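PDB 3BO6: hydrophilic protein, virA protein from Chromobacterium violaceum, which probably catalyses the irreversible removal of phosphate from phosphothreonine by beta-elimination, as a virulence effector of the SpvC-type phosphothreonine lyase family. Local coordinates for residues 3-7 with 8-12; 212-215 with 216-220; 203-206 with 207-211. All blocks are in the same frame, centred on the assembly; numbering follows the deposited sequence.

Contact 1 of 3, residues 3-7 with 8-12; sequences PQMSA and TNEDL
With chi1 at 70°, Ser6 holds OG between its own backbone N and carbonyl carbon, turned toward the first turn of helix 7-14, while Glu10 keeps CG beside its backbone N (chi1 -66°) and bends again at chi2, which folds its carboxylate back toward Met5. The first torsion makes the N-cap: Asn9 N donates to Ser6 OG over 3.1 Å with an N-H...O angle of 151°. Behind it the regular i to i+4 bonding starts, Glu10 N reaching Ser6 O at 2.9 Å and Asp11 N reaching Ala7 O at 3.0 Å. Met5 and Glu10 cross at about a right angle, and the methyl CE of Met5 lies 3.3 Å from Glu10 CD, close to both carboxylate oxygens. One water joins three groups, accepting from Ser6 N and from Asn9 ND2 and donating to Glu10 OE2, the last at 2.7 Å. The carboxylate also forms a salt bridge with Lys13 further along the helix. Thr8 OG1 is bonded to Ser145 O. The serine hydroxyl thus takes up the N-H of Asn9 in the first turn, where no preceding turn supplies a carbonyl, while the water ties the cap residue and the Asn9 amide to Glu10, whose negative charge near this end probably interacts favourably with the helix dipole.

Contact 2 of 3, residues 212-215 with 216-220; sequences EPFY and RLMAE
Helix 213-219, with Glu212 as its N-cap residue, opens with Arg216 N bonded to Glu212 O at 3.0 Å (N-H...O 166°) and Leu217 N to Pro213 O. Toward the C-terminus the angles fall, to 135° for Met218 N on Phe214 O and 128° for the weak bond of Ala219 N to Tyr215 O. The carboxylate of Glu212 forms a salt bridge with Arg196. Two aromatic rings each receive a side chain four residues on. Met218 CG sits over a face of the Phe214 ring, 3.9 Å from its centroid, a CH-pi contact; the chain bends at chi2 and brings SD obliquely to the same ring, 4.5 Å from the centroid, as a Met-aromatic contact. The methyl CB of Ala219 lies over a face of the Tyr215 ring, 4.0 Å from its centroid and offset toward the rim. Both rings also meet aromatic partners, Tyr147 for Phe214 and Tyr191 for Tyr215. Arg216 grips Glu220 side-on, NE to OE2 at 2.9 Å and NH2 to OE1 at 3.0 Å, with both oxygens close to the guanidinium plane. The helix therefore combines apolar cover of its rings with a two-bond salt bridge that fixes the rotation of the guanidinium and pairs opposite charges beside the chain terminus.

Contact 3 of 3, residues 203-206 with 207-211; sequences EMQS and QALRE
Backbone bonds come first: Gln205 O accepts from Leu209 N at 3.0 Å and Ser206 O from Arg210 N at 2.9 Å, the i to i+4 pattern that opens helix 206-210. Two waters extend the pattern into the preceding loop, one linking Glu203 O to Gln207 N and the other linking Met204 O to Ala208 N. Among polar side chains, Gln207 OE1 accepts from both NE and NH1 of Arg210, the NH1 bond being 2.9 Å; the oxygen lies in the guanidinium plane, although NE stands above the amide carbonyl plane of Gln207. The bend of Gln207 at chi2 (58°) turns its amide forward along the helix, and NE2 donates to Glu211 OE2 at 2.9 Å. Gln207 is modelled in two conformers and these bonds belong to one, so the network is probably not always formed. A third water accepts from Arg210 NH2 and donates to Glu203 OE1, joining opposite charges whose nearest atoms, Glu203 OE2 and Arg210 NH1, stay 4.5 Å apart, beyond a salt bridge. Packing between side chains is slight: Leu209 CD1 lies 4.1 Å from Gln205 CG. Gln205 NE2 donates to Ser179 O and Gly198 O. The arrangement is the water-bridged start of short helix 206-210, which follows the loop after strand 189-193 and rests through Leu209 on loop residues Val181 and Ser197.

Overall arrangement
Along the chain contact 1 comes first, near the N-terminus, and contacts 3 and 2 follow at the C-terminal end, on the successive helices 206-210 and 213-219. Contacts 2 and 3 have centres about 12 Å apart and touch where Arg216 CG meets Arg210 O at 3.3 Å. Contacts 1 and 2, about 14 Å between centres, touch through Asn9, on Pro213, and Leu12, on Pro213, Phe214 and Leu217. Contacts 1 and 3 do not touch; their nearest atoms are about 6 Å apart. Contact 2 therefore touches both of the others. Arg196, bonded to Gln4 O and salt-bridged to Glu212, also connects contacts 1 and 2. The first and last helices of the chain, 7-14 and 213-219, thus pack against each other in this alpha/beta fold.

Contact 1 of 3, residues 3-7 with 8-12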
loop_
_atom_site.group_PDB
_atom_site.type_symbol
_atom_site.label_atom_id
_atom_site.label_comp_id
_atom_site.label_asym_id
_atom_site.label_seq_id
_atom_site.Cartn_x
_atom_site.Cartn_y
_atom_site.Cartn_z
ATOM N N PRO A 3 -22.398 5.487 4.992
ATOM C CA PRO A 3 -21.028 5.604 4.480
ATOM C C PRO A 3 -21.028 6.000 3.003
ATOM O O PRO A 3 -21.985 5.689 2.292
ATOM C CB PRO A 3 -20.474 4.183 4.636
ATOM C CG PRO A 3 -21.289 3.577 5.732
ATOM C CD PRO A 3 -22.660 4.169 5.598
ATOM N N GLN A 4 -19.971 6.676 2.560
ATOM C CA GLN A 4 -19.827 7.088 1.161
ATOM C C GLN A 4 -19.704 5.905 0.194
ATOM O O GLN A 4 -18.760 5.113 0.269
ATOM C CB GLN A 4 -18.615 8.006 1.000
ATOM C CG GLN A 4 -18.335 8.431 -0.438
ATOM C CD GLN A 4 -19.274 9.519 -0.922
ATOM O OE1 GLN A 4 -19.947 10.174 -0.126
ATOM N NE2 GLN A 4 -19.317 9.724 -2.234
ATOM N N MET A 5 -20.664 5.816 -0.721
ATOM C CA MET A 5 -20.726 4.766 -1.728
ATOM C C MET A 5 -19.704 5.055 -2.824
ATOM O O MET A 5 -19.346 6.212 -3.064
ATOM C CB MET A 5 -22.137 4.766 -2.328
ATOM C CG MET A 5 -22.709 3.425 -2.713
ATOM S SD MET A 5 -24.519 3.499 -2.687
ATOM C CE MET A 5 -24.946 1.976 -3.524
ATOM N N SER A 6 -19.219 4.004 -3.478
ATOM C CA SER A 6 -18.391 4.155 -4.674
ATOM C C SER A 6 -18.784 3.126 -5.738
ATOM O O SER A 6 -19.153 1.993 -5.416
ATOM C CB SER A 6 -16.906 4.032 -4.324
ATOM O OG SER A 6 -16.575 2.702 -3.964
ATOM N N ALA A 7 -18.716 3.521 -7.008
ATOM C CA ALA A 7 -19.016 2.591 -8.093
ATOM C C ALA A 7 -18.055 1.403 -8.070
ATOM O O ALA A 7 -18.440 0.276 -8.350
ATOM C CB ALA A 7 -18.970 3.297 -9.448
ATOM N N THR A 8 -16.797 1.669 -7.735
ATOM C CA THR A 8 -15.793 0.620 -7.616
ATOM C C THR A 8 -16.234 -0.450 -6.616
ATOM O O THR A 8 -16.164 -1.655 -6.891
ATOM C CB THR A 8 -14.457 1.204 -7.188
ATOM O OG1 THR A 8 -14.035 2.182 -8.149
ATOM C CG2 THR A 8 -13.408 0.099 -7.072
ATOM N N ASN A 9 -16.688 -0.003 -5.452
ATOM C CA ASN A 9 -17.125 -0.917 -4.408
ATOM C C ASN A 9 -18.425 -1.657 -4.790
ATOM O O ASN A 9 -18.568 -2.848 -4.526
ATOM C CB ASN A 9 -17.269 -0.164 -3.086
ATOM C CG ASN A 9 -17.457 -1.095 -1.909
ATOM O OD1 ASN A 9 -16.736 -2.079 -1.765
ATOM N ND2 ASN A 9 -18.413 -0.776 -1.047
ATOM N N GLU A 10 -19.371 -0.948 -5.407
ATOM C CA GLU A 10 -20.604 -1.613 -5.833
ATOM C C GLU A 10 -20.340 -2.739 -6.838
ATOM O O GLU A 10 -20.996 -3.787 -6.810
ATOM C CB GLU A 10 -21.598 -0.589 -6.388
ATOM C CG GLU A 10 -22.117 0.388 -5.337
ATOM C CD GLU A 10 -22.692 -0.330 -4.133
ATOM O OE1 GLU A 10 -23.683 -1.074 -4.307
ATOM O OE2 GLU A 10 -22.165 -0.154 -3.017
ATOM N N ASP A 11 -19.369 -2.525 -7.725
ATOM C CA ASP A 11 -18.971 -3.559 -8.676
ATOM C C ASP A 11 -18.340 -4.761 -7.960
ATOM O O ASP A 11 -18.599 -5.909 -8.311
ATOM C CB ASP A 11 -18.018 -2.989 -9.734
ATOM C CG ASP A 11 -17.437 -4.058 -10.613
ATOM O OD1 ASP A 11 -18.181 -4.591 -11.457
ATOM O OD2 ASP A 11 -16.243 -4.385 -10.451
ATOM N N LEU A 12 -17.518 -4.503 -6.943
ATOM C CA LEU A 12 -16.961 -5.596 -6.147
ATOM C C LEU A 12 -18.057 -6.426 -5.472
ATOM O O LEU A 12 -17.932 -7.638 -5.369
ATOM C CB LEU A 12 -15.983 -5.085 -5.085
ATOM C CG LEU A 12 -14.655 -4.512 -5.557
ATOM C CD1 LEU A 12 -13.848 -4.091 -4.321
ATOM C CD2 LEU A 12 -13.876 -5.521 -6.419
HETATM O O HOH W 1 -20.219 1.416 -2.081
#

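Contact 2 of 3, residues 212-215 with 216-220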
loop_
_atom_site.group_PDB
_atom_site.type_symbol
_atom_site.label_atom_id
_atom_site.label_comp_id
_atom_site.label_asym_id
_atom_site.label_seq_id
_atom_site.Cartn_x
_atom_site.Cartn_y
_atom_site.Cartn_z
ATOM N N GLU A 212 -15.219 -4.608 4.218
ATOM C CA GLU A 212 -14.956 -4.029 2.905
ATOM C C GLU A 212 -14.681 -5.126 1.894
ATOM O O GLU A 212 -13.790 -5.942 2.096
ATOM C CB GLU A 212 -13.727 -3.116 2.966
ATOM C CG GLU A 212 -13.991 -1.757 3.617
ATOM C CD GLU A 212 -14.724 -0.782 2.693
ATOM O OE1 GLU A 212 -14.663 -0.942 1.452
ATOM O OE2 GLU A 212 -15.336 0.178 3.219
ATOM N N PRO A 213 -15.416 -5.139 0.781
ATOM C CA PRO A 213 -15.173 -6.185 -0.217
ATOM C C PRO A 213 -13.697 -6.244 -0.655
ATOM O O PRO A 213 -13.144 -7.333 -0.740
ATOM C CB PRO A 213 -16.118 -5.777 -1.358
ATOM C CG PRO A 213 -17.302 -5.176 -0.626
ATOM C CD PRO A 213 -16.656 -4.382 0.514
ATOM N N PHE A 214 -13.059 -5.098 -0.871
ATOM C CA PHE A 214 -11.660 -5.123 -1.274
ATOM C C PHE A 214 -10.793 -5.819 -0.232
ATOM O O PHE A 214 -9.926 -6.636 -0.581
ATOM C CB PHE A 214 -11.131 -3.701 -1.564
ATOM C CG PHE A 214 -9.646 -3.667 -1.898
ATOM C CD1 PHE A 214 -9.219 -3.841 -3.204
ATOM C CD2 PHE A 214 -8.694 -3.511 -0.903
ATOM C CE1 PHE A 214 -7.864 -3.830 -3.514
ATOM C CE2 PHE A 214 -7.346 -3.501 -1.209
ATOM C CZ PHE A 214 -6.938 -3.668 -2.517
ATOM N N TYR A 215 -11.012 -5.503 1.035
ATOM C CA TYR A 215 -10.247 -6.124 2.108
ATOM C C TYR A 215 -10.474 -7.632 2.139
ATOM O O TYR A 215 -9.532 -8.411 2.275
ATOM C CB TYR A 215 -10.628 -5.525 3.463
ATOM C CG TYR A 215 -9.916 -6.201 4.617
ATOM C CD1 TYR A 215 -8.573 -5.963 4.848
ATOM C CD2 TYR A 215 -10.581 -7.083 5.467
ATOM C CE1 TYR A 215 -7.904 -6.567 5.898
ATOM C CE2 TYR A 215 -9.907 -7.703 6.520
ATOM C CZ TYR A 215 -8.569 -7.420 6.735
ATOM O OH TYR A 215 -7.881 -8.019 7.766
ATOM N N ARG A 216 -11.723 -8.054 2.000
ATOM C CA ARG A 216 -12.029 -9.479 2.012
ATOM C C ARG A 216 -11.327 -10.202 0.861
ATOM O O ARG A 216 -10.825 -11.318 1.021
ATOM C CB ARG A 216 -13.542 -9.692 1.958
ATOM C CG ARG A 216 -14.260 -9.104 3.178
ATOM C CD ARG A 216 -15.760 -9.388 3.154
ATOM N NE ARG A 216 -16.020 -10.819 3.295
ATOM C CZ ARG A 216 -17.226 -11.362 3.181
ATOM N NH1 ARG A 216 -18.263 -10.583 2.892
ATOM N NH2 ARG A 216 -17.376 -12.678 3.315
ATOM N N LEU A 217 -11.252 -9.543 -0.293
ATOM C CA LEU A 217 -10.542 -10.115 -1.444
ATOM C C LEU A 217 -9.033 -10.222 -1.189
ATOM O O LEU A 217 -8.371 -11.104 -1.726
ATOM C CB LEU A 217 -10.841 -9.283 -2.686
ATOM C CG LEU A 217 -12.309 -9.398 -3.160
ATOM C CD1 LEU A 217 -12.670 -8.285 -4.151
ATOM C CD2 LEU A 217 -12.585 -10.764 -3.778
ATOM N N MET A 218 -8.496 -9.336 -0.351
ATOM C CA MET A 218 -7.069 -9.352 -0.025
ATOM C C MET A 218 -6.749 -10.340 1.086
ATOM O O MET A 218 -5.632 -10.882 1.133
ATOM C CB MET A 218 -6.624 -7.961 0.442
ATOM C CG MET A 218 -6.650 -6.904 -0.654
ATOM S SD MET A 218 -5.584 -7.235 -2.070
ATOM C CE MET A 218 -6.856 -7.619 -3.268
ATOM N N ALA A 219 -7.706 -10.551 1.991
ATOM C CA ALA A 219 -7.397 -11.216 3.264
ATOM C C ALA A 219 -8.093 -12.544 3.533
ATOM O O ALA A 219 -7.568 -13.364 4.281
ATOM C CB ALA A 219 -7.634 -10.255 4.441
ATOM N N GLU A 220 -9.252 -12.764 2.921
ATOM C CA GLU A 220 -10.078 -13.948 3.191
ATOM C C GLU A 220 -9.760 -15.131 2.283
ATOM O O GLU A 220 -9.083 -15.024 1.252
ATOM C CB GLU A 220 -11.560 -13.577 3.022
ATOM C CG GLU A 220 -12.557 -14.422 3.789
ATOM C CD GLU A 220 -13.864 -13.671 4.041
ATOM O OE1 GLU A 220 -14.942 -14.304 4.019
ATOM O OE2 GLU A 220 -13.804 -12.446 4.265
ATOM O OXT GLU A 220 -10.214 -16.252 2.549
#

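Contact 3 of 3, residues 203-206 with 207-211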
loop_
_atom_site.group_PDB
_atom_site.type_symbol
_atom_site.label_atom_id
_atom_site.label_comp_id
_atom_site.label_asym_id
_atom_site.label_seq_id
_atom_site.Cartn_x
_atom_site.Cartn_y
_atom_site.Cartn_z
ATOM N N GLU A 203 -11.204 1.081 17.031
ATOM C CA GLU A 203 -11.954 -0.165 17.107
ATOM C C GLU A 203 -13.406 -0.030 16.645
ATOM O O GLU A 203 -13.993 -0.995 16.163
ATOM C CB GLU A 203 -11.902 -0.741 18.521
ATOM C CG GLU A 203 -12.727 -1.997 18.699
ATOM C CD GLU A 203 -12.114 -3.194 17.999
ATOM O OE1 GLU A 203 -10.917 -3.132 17.651
ATOM O OE2 GLU A 203 -12.828 -4.204 17.809
ATOM N N MET A 204 -13.985 1.159 16.769
ATOM C CA MET A 204 -15.375 1.369 16.369
ATOM C C MET A 204 -15.602 1.226 14.871
ATOM O O MET A 204 -16.730 1.020 14.426
ATOM C CB MET A 204 -15.889 2.725 16.857
ATOM C CG MET A 204 -16.267 2.763 18.335
ATOM S SD MET A 204 -17.666 1.693 18.717
ATOM C CE MET A 204 -16.839 0.123 18.964
ATOM N N GLN A 205 -14.527 1.326 14.083
ATOM C CA GLN A 205 -14.652 1.146 12.637
ATOM C C GLN A 205 -14.037 -0.176 12.130
ATOM O O GLN A 205 -14.022 -0.433 10.921
ATOM C CB GLN A 205 -14.048 2.352 11.879
ATOM C CG GLN A 205 -12.510 2.460 11.923
ATOM C CD GLN A 205 -11.972 3.740 11.280
ATOM O OE1 GLN A 205 -12.706 4.718 11.106
ATOM N NE2 GLN A 205 -10.682 3.740 10.930
ATOM N N SER A 206 -13.563 -1.021 13.043
ATOM C CA SER A 206 -12.901 -2.269 12.671
ATOM C C SER A 206 -13.807 -3.232 11.912
ATOM O O SER A 206 -13.417 -3.807 10.902
ATOM C CB SER A 206 -12.342 -2.959 13.911
ATOM O OG SER A 206 -11.705 -4.170 13.565
ATOM N N GLN A 207 -15.021 -3.431 12.408
ATOM C CA GLN A 207 -15.915 -4.383 11.766
ATOM C C GLN A 207 -16.291 -3.919 10.359
ATOM O O GLN A 207 -16.284 -4.719 9.410
ATOM C CB GLN A 207 -17.157 -4.627 12.621
ATOM C CG GLN A 207 -18.038 -5.746 12.086
ATOM C CD GLN A 207 -17.299 -7.061 11.971
ATOM O OE1 GLN A 207 -16.325 -7.310 12.684
ATOM N NE2 GLN A 207 -17.758 -7.918 11.062
ATOM N N ALA A 208 -16.579 -2.628 10.212
ATOM C CA ALA A 208 -16.891 -2.078 8.899
ATOM C C ALA A 208 -15.730 -2.307 7.936
ATOM O O ALA A 208 -15.932 -2.699 6.771
ATOM C CB ALA A 208 -17.228 -0.596 8.989
ATOM N N LEU A 209 -14.501 -2.070 8.401
ATOM C CA LEU A 209 -13.364 -2.273 7.517
ATOM C C LEU A 209 -13.157 -3.737 7.156
ATOM O O LEU A 209 -12.837 -4.057 6.014
ATOM C CB LEU A 209 -12.077 -1.686 8.109
ATOM C CG LEU A 209 -11.962 -0.155 8.084
ATOM C CD1 LEU A 209 -10.734 0.306 8.872
ATOM C CD2 LEU A 209 -11.908 0.379 6.648
ATOM N N ARG A 210 -13.352 -4.640 8.122
ATOM C CA ARG A 210 -13.216 -6.085 7.839
ATOM C C ARG A 210 -14.265 -6.557 6.827
ATOM O O ARG A 210 -14.076 -7.571 6.151
ATOM C CB ARG A 210 -13.340 -6.914 9.122
ATOM C CG ARG A 210 -12.141 -6.845 10.068
ATOM C CD ARG A 210 -12.304 -7.857 11.205
ATOM N NE ARG A 210 -13.310 -7.424 12.169
ATOM C CZ ARG A 210 -13.021 -6.827 13.321
ATOM N NH1 ARG A 210 -13.993 -6.456 14.145
ATOM N NH2 ARG A 210 -11.756 -6.613 13.651
ATOM N N GLU A 211 -15.366 -5.818 6.733
ATOM C CA GLU A 211 -16.416 -6.111 5.761
ATOM C C GLU A 211 -16.228 -5.462 4.383
ATOM O O GLU A 211 -17.001 -5.734 3.471
ATOM C CB GLU A 211 -17.804 -5.794 6.343
ATOM C CG GLU A 211 -18.112 -6.654 7.570
ATOM C CD GLU A 211 -19.489 -6.425 8.155
ATOM O OE1 GLU A 211 -20.278 -5.641 7.591
ATOM O OE2 GLU A 211 -19.767 -7.048 9.195
HETATM O O HOH W 2 -16.043 -2.374 15.012
HETATM O O HOH W 3 -10.398 -5.470 16.084
HETATM O O HOH W 4 -17.481 -0.925 12.454
#